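Local atomic coordinates of 6-phosphogluconate dehydrogenase NAD-binding (Dyadobacter fermentans, PDB entry 4GBJ), a protein that probably binds NAD or NADP and acts as an oxidoreductase of the 6-phosphogluconate and 3-hydroxyisobutyrate dehydrogenase type. Residues G135-S140 / P151-F156; G63-V68 / E77-E82. All coordinates share one frame; numbering follows the deposited sequence.

Overall arrangement
Following the chain from the N terminus, contact 2 closes first: strand 64-67 leads through helix 72-78 into the turn before helix 81-87, and Phe79 folds back onto the strand. Contact 1 closes later and separately, across helix 143-153, where the end of that helix returns to strand 136-139. The two loops follow in series, neither nesting nor crossing. Both strands belong to the same mixed sheet of the Rossmann-type NAD-binding domain. The contacts meet through helix 143-153: Ile152 and Val153 of contact 1 pack on Ile64 and Phe66 of contact 2, with Val153 CG1 3.7 Å from Phe66 CE1. Their centres lie about 18 Å apart.

Contact 1 (G135-S140 / P151-F156); sequences GNICLS and PIVENF. With NA (sodium ion), chain E.
Gly135 and Phe156 are joined through one water, which accepts from Gly135 N at 2.8 Å and donates to Phe156 O at 2.6 Å. This bridge ties Gly135 to the backbone of the loop that carries Phe156; no direct hydrogen bond links the two segments. Next along the strand, Ile137 carries the apolar contact with both of its branches. Its CG2 methyl meets Val153 CG2 at 4.0 Å, the two side chains crossing at about a right angle. The other branch, with CG1 opposite the backbone N (chi1 -154°) and the chain extended beyond it, carries CD1 obliquely to the Phe156 ring, 4.4 Å from CE1. One face of that ring has Val153 O above it, offset toward the rim. Here the helix of a beta-alpha-beta unit, strand 136-139, helix 143-153 and strand 159-162, covers its own first strand in the Rossmann-type domain; helix 17-26 supplies Ile20 and Leu24 against Phe156. In the turn at Ile152-Asn155, Ile152 O accepts from both Asn155 N and Asn155 ND2, which arrive from the same face of its carbonyl plane; the hydrogen bond from Asn155 ND2 to Ile152 O is 3.0 Å long, with an N-H...O angle of 153°. Beside this turn, Glu154 O binds a sodium ion at 2.2 Å, with two waters and Val157 O as further ligands.

Contact 2 (G63-V68 / E77-E82); sequences GIVFSV and ELFSME
Phe79 points its ring from the turn after helix 72-78 at strand 64-67, where the far end of the ring meets Val65 and Ser67. Val65 comes at the ring's edge, near its plane, with CG1 4.3 Å from Phe79 CE1. Ser67 approaches obliquely on the other side of CZ: its CB lies 3.8 Å from Phe79 CE2 and 4.1 Å from Phe79 CZ. Both strand residues direct their CB toward the helical segment, whereas that of the intervening Phe66 points away, to the side covered by helix 143-153. The Phe79 ring reaches across because CG lies opposite its own carbonyl carbon (chi1 -77°), and the CB itself is directed at the strand. Ser67 OG passes within 3.9 Å of Phe79 CE2, but its polar partner is His93 NE2 on strand 92-95, to which it is hydrogen-bonded. The His93 ring in turn stacks with that of Phe79, so the serine and the aromatic ring share a neighbour on the next strand. In the Rossmann-type sheet, strand 64-67 runs parallel between strands 8-11 and 92-95, and contact 2 seats the turn between two short helices on one side of it. Phe79, the first residue to depart from helical geometry after helix 72-78, is the centre of an inverse gamma turn, with a weak bond of 3.0 Å from Ser80 N to Leu78 O. Ser80 then takes the N-cap position of helix 81-87, its OG making a weak bond to Leu83 N.

Contact 1 (G135-S140 / P151-F156)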
loop_
_atom_site.group_PDB
_atom_site.type_symbol
_atom_site.label_atom_id
_atom_site.label_comp_id
_atom_site.label_asym_id
_atom_site.label_seq_id
_atom_site.Cartn_x
_atom_site.Cartn_y
_atom_site.Cartn_z
ATOM N N GLY B 135 -13.000 2.376 13.595
ATOM C CA GLY B 135 -12.314 3.521 13.019
ATOM C C GLY B 135 -11.335 4.188 13.966
ATOM O O GLY B 135 -11.139 3.762 15.101
ATOM N N ASN B 136 -10.680 5.224 13.484
ATOM C CA ASN B 136 -9.673 5.930 14.260
ATOM C C ASN B 136 -9.815 7.425 14.106
ATOM O O ASN B 136 -10.266 7.904 13.073
ATOM C CB ASN B 136 -8.284 5.490 13.813
ATOM C CG ASN B 136 -8.004 4.033 14.118
ATOM O OD1 ASN B 136 -7.751 3.672 15.252
ATOM N ND2 ASN B 136 -8.135 3.151 13.149
ATOM N N ILE B 137 -9.341 8.167 15.085
ATOM C CA ILE B 137 -9.337 9.632 14.992
ATOM C C ILE B 137 -7.954 10.185 15.370
ATOM O O ILE B 137 -7.263 9.626 16.224
ATOM C CB ILE B 137 -10.482 10.205 15.877
ATOM C CG1 ILE B 137 -10.958 11.578 15.377
ATOM C CG2 ILE B 137 -10.116 10.236 17.366
ATOM C CD1 ILE B 137 -12.220 12.050 16.098
ATOM N N CYS B 138 -7.586 11.320 14.758
ATOM C CA CYS B 138 -6.374 12.079 15.084
ATOM C C CYS B 138 -6.819 13.371 15.682
ATOM O O CYS B 138 -7.733 13.994 15.148
ATOM C CB CYS B 138 -5.489 12.307 13.857
ATOM S SG CYS B 138 -4.665 10.808 13.285
ATOM N N LEU B 139 -6.169 13.803 16.754
ATOM C CA LEU B 139 -6.527 15.050 17.426
ATOM C C LEU B 139 -5.355 15.933 17.480
ATOM O O LEU B 139 -4.268 15.461 17.764
ATOM C CB LEU B 139 -7.010 14.824 18.856
ATOM C CG LEU B 139 -8.116 13.834 19.095
ATOM C CD1 LEU B 139 -8.324 13.687 20.578
ATOM C CD2 LEU B 139 -9.420 14.251 18.366
ATOM N N SER B 140 -5.564 17.222 17.278
ATOM C CA SER B 140 -4.512 18.217 17.455
ATOM C C SER B 140 -5.168 19.559 17.837
ATOM O O SER B 140 -6.321 19.851 17.464
ATOM C CB SER B 140 -3.634 18.315 16.218
ATOM O OG SER B 140 -4.244 19.011 15.146
ATOM N N PRO B 151 -12.703 11.653 26.058
ATOM C CA PRO B 151 -13.649 10.621 26.545
ATOM C C PRO B 151 -14.924 10.543 25.704
ATOM O O PRO B 151 -15.531 9.489 25.642
ATOM C CB PRO B 151 -13.952 11.045 27.980
ATOM C CG PRO B 151 -13.029 12.151 28.304
ATOM C CD PRO B 151 -12.543 12.739 27.049
ATOM N N ILE B 152 -15.316 11.647 25.029
ATOM C CA ILE B 152 -16.498 11.621 24.178
ATOM C C ILE B 152 -16.191 10.828 22.881
ATOM O O ILE B 152 -16.960 9.959 22.515
ATOM C CB ILE B 152 -17.023 13.035 23.854
ATOM C CG1 ILE B 152 -17.292 13.867 25.160
ATOM C CG2 ILE B 152 -18.337 12.925 23.035
ATOM C CD1 ILE B 152 -17.418 15.337 24.929
ATOM N N VAL B 153 -15.102 11.148 22.193
ATOM C CA VAL B 153 -14.798 10.521 20.893
ATOM C C VAL B 153 -14.414 9.040 21.024
ATOM O O VAL B 153 -14.626 8.315 20.069
ATOM C CB VAL B 153 -13.772 11.301 20.061
ATOM C CG1 VAL B 153 -14.177 12.766 19.991
ATOM C CG2 VAL B 153 -12.345 11.157 20.579
ATOM N N GLU B 154 -13.951 8.582 22.210
ATOM C CA GLU B 154 -13.645 7.163 22.462
ATOM C C GLU B 154 -14.865 6.286 22.237
ATOM O O GLU B 154 -14.716 5.100 22.015
ATOM C CB GLU B 154 -13.122 6.950 23.902
ATOM C CG GLU B 154 -11.651 7.263 24.027
ATOM C CD GLU B 154 -11.029 7.254 25.410
ATOM O OE1 GLU B 154 -11.752 7.420 26.420
ATOM O OE2 GLU B 154 -9.791 7.084 25.472
ATOM N N ASN B 155 -16.064 6.850 22.330
ATOM C CA ASN B 155 -17.294 6.096 22.140
ATOM C C ASN B 155 -17.510 5.650 20.710
ATOM O O ASN B 155 -18.115 4.619 20.527
ATOM C CB ASN B 155 -18.491 6.913 22.601
ATOM C CG ASN B 155 -18.494 7.076 24.103
ATOM O OD1 ASN B 155 -18.720 6.120 24.830
ATOM N ND2 ASN B 155 -18.167 8.255 24.602
ATOM N N PHE B 156 -17.000 6.368 19.700
ATOM C CA PHE B 156 -17.245 5.970 18.304
ATOM C C PHE B 156 -15.992 5.613 17.508
ATOM O O PHE B 156 -16.113 5.403 16.313
ATOM C CB PHE B 156 -18.052 7.042 17.557
ATOM C CG PHE B 156 -17.489 8.423 17.510
ATOM C CD1 PHE B 156 -16.691 8.831 16.445
ATOM C CD2 PHE B 156 -17.834 9.357 18.467
ATOM C CE1 PHE B 156 -16.204 10.139 16.380
ATOM C CE2 PHE B 156 -17.358 10.663 18.394
ATOM C CZ PHE B 156 -16.537 11.038 17.355
HETATM NA NA NA E . -13.670 3.151 21.707
HETATM O O HOH W 1 -15.160 3.966 14.330
HETATM O O HOH W 2 -11.467 4.178 22.131
HETATM O O HOH W 3 -13.609 3.031 24.403
#

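Contact 2 (G63-V68 / E77-E82)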
loop_
_atom_site.group_PDB
_atom_site.type_symbol
_atom_site.label_atom_id
_atom_site.label_comp_id
_atom_site.label_asym_id
_atom_site.label_seq_id
_atom_site.Cartn_x
_atom_site.Cartn_y
_atom_site.Cartn_z
ATOM N N GLY B 63 -19.596 25.540 26.050
ATOM C CA GLY B 63 -19.932 24.154 25.749
ATOM C C GLY B 63 -19.064 23.521 24.675
ATOM O O GLY B 63 -18.009 24.040 24.336
ATOM N N ILE B 64 -19.499 22.359 24.161
ATOM C CA ILE B 64 -18.813 21.567 23.147
ATOM C C ILE B 64 -19.628 21.573 21.870
ATOM O O ILE B 64 -20.836 21.377 21.916
ATOM C CB ILE B 64 -18.598 20.109 23.634
ATOM C CG1 ILE B 64 -17.631 20.060 24.830
ATOM C CG2 ILE B 64 -18.079 19.210 22.496
ATOM C CD1 ILE B 64 -17.887 18.883 25.757
ATOM N N VAL B 65 -18.978 21.759 20.721
ATOM C CA VAL B 65 -19.678 21.665 19.446
ATOM C C VAL B 65 -18.856 20.745 18.535
ATOM O O VAL B 65 -17.664 20.907 18.435
ATOM C CB VAL B 65 -19.991 23.029 18.776
ATOM C CG1 VAL B 65 -18.729 23.901 18.632
ATOM C CG2 VAL B 65 -20.639 22.797 17.405
ATOM N N PHE B 66 -19.483 19.759 17.946
ATOM C CA PHE B 66 -18.850 18.900 16.945
ATOM C C PHE B 66 -19.322 19.363 15.592
ATOM O O PHE B 66 -20.486 19.714 15.485
ATOM C CB PHE B 66 -19.241 17.430 17.126
ATOM C CG PHE B 66 -18.530 16.690 18.232
ATOM C CD1 PHE B 66 -17.565 15.746 17.943
ATOM C CD2 PHE B 66 -18.827 16.940 19.566
ATOM C CE1 PHE B 66 -16.880 15.091 18.959
ATOM C CE2 PHE B 66 -18.152 16.266 20.580
ATOM C CZ PHE B 66 -17.169 15.361 20.270
ATOM N N SER B 67 -18.464 19.323 14.558
ATOM C CA SER B 67 -18.908 19.576 13.197
ATOM C C SER B 67 -18.321 18.554 12.256
ATOM O O SER B 67 -17.173 18.106 12.414
ATOM C CB SER B 67 -18.553 20.985 12.733
ATOM O OG SER B 67 -17.156 21.167 12.554
ATOM N N VAL B 68 -19.111 18.170 11.271
ATOM C CA VAL B 68 -18.613 17.268 10.240
ATOM C C VAL B 68 -19.321 17.696 8.985
ATOM O O VAL B 68 -20.555 17.615 8.897
ATOM C CB VAL B 68 -18.716 15.769 10.580
ATOM C CG1 VAL B 68 -20.129 15.324 10.816
ATOM C CG2 VAL B 68 -18.069 14.924 9.485
ATOM N N GLU B 77 -18.006 28.882 6.236
ATOM C CA GLU B 77 -19.330 29.540 6.115
ATOM C C GLU B 77 -20.091 29.419 7.427
ATOM O O GLU B 77 -20.814 30.322 7.827
ATOM C CB GLU B 77 -20.141 28.898 4.963
ATOM C CG GLU B 77 -21.660 29.107 4.967
ATOM C CD GLU B 77 -22.388 28.383 3.846
ATOM O OE1 GLU B 77 -21.862 27.359 3.350
ATOM O OE2 GLU B 77 -23.511 28.813 3.497
ATOM N N LEU B 78 -19.978 28.271 8.065
ATOM C CA LEU B 78 -20.693 28.031 9.294
ATOM C C LEU B 78 -19.999 28.666 10.488
ATOM O O LEU B 78 -20.658 29.274 11.314
ATOM C CB LEU B 78 -20.808 26.527 9.503
ATOM C CG LEU B 78 -21.723 26.103 10.622
ATOM C CD1 LEU B 78 -23.121 26.674 10.408
ATOM C CD2 LEU B 78 -21.757 24.601 10.734
ATOM N N PHE B 79 -18.687 28.518 10.598
ATOM C CA PHE B 79 -17.954 29.041 11.728
ATOM C C PHE B 79 -17.551 30.521 11.537
ATOM O O PHE B 79 -16.367 30.901 11.546
ATOM C CB PHE B 79 -16.759 28.130 12.056
ATOM C CG PHE B 79 -17.294 26.916 12.778
ATOM C CD1 PHE B 79 -17.444 26.925 14.150
ATOM C CD2 PHE B 79 -17.853 25.857 12.075
ATOM C CE1 PHE B 79 -18.056 25.858 14.810
ATOM C CE2 PHE B 79 -18.490 24.795 12.748
ATOM C CZ PHE B 79 -18.614 24.829 14.103
ATOM N N SER B 80 -18.577 31.362 11.449
ATOM C CA SER B 80 -18.423 32.803 11.322
ATOM C C SER B 80 -17.944 33.352 12.645
ATOM O O SER B 80 -18.072 32.676 13.661
ATOM C CB SER B 80 -19.765 33.425 10.959
ATOM O OG SER B 80 -20.690 33.187 12.016
HETATM N N MSE B 81 -17.467 34.595 12.663
HETATM C CA MSE B 81 -17.040 35.245 13.910
HETATM C C MSE B 81 -18.145 35.285 14.988
HETATM O O MSE B 81 -17.834 35.139 16.166
HETATM C CB MSE B 81 -16.601 36.694 13.624
HETATM C CG MSE B 81 -15.225 36.799 12.994
HETATM SE SE MSE B 81 -14.675 38.734 13.111
HETATM C CE MSE B 81 -16.103 39.598 12.331
ATOM N N GLU B 82 -19.411 35.513 14.586
ATOM C CA GLU B 82 -20.535 35.636 15.510
ATOM C C GLU B 82 -20.911 34.279 16.115
ATOM O O GLU B 82 -21.257 34.233 17.288
ATOM C CB GLU B 82 -21.757 36.316 14.856
ATOM C CG GLU B 82 -22.503 35.467 13.842
ATOM C CD GLU B 82 -23.202 36.273 12.759
ATOM O OE1 GLU B 82 -22.803 36.156 11.576
ATOM O OE2 GLU B 82 -24.115 37.059 13.104
#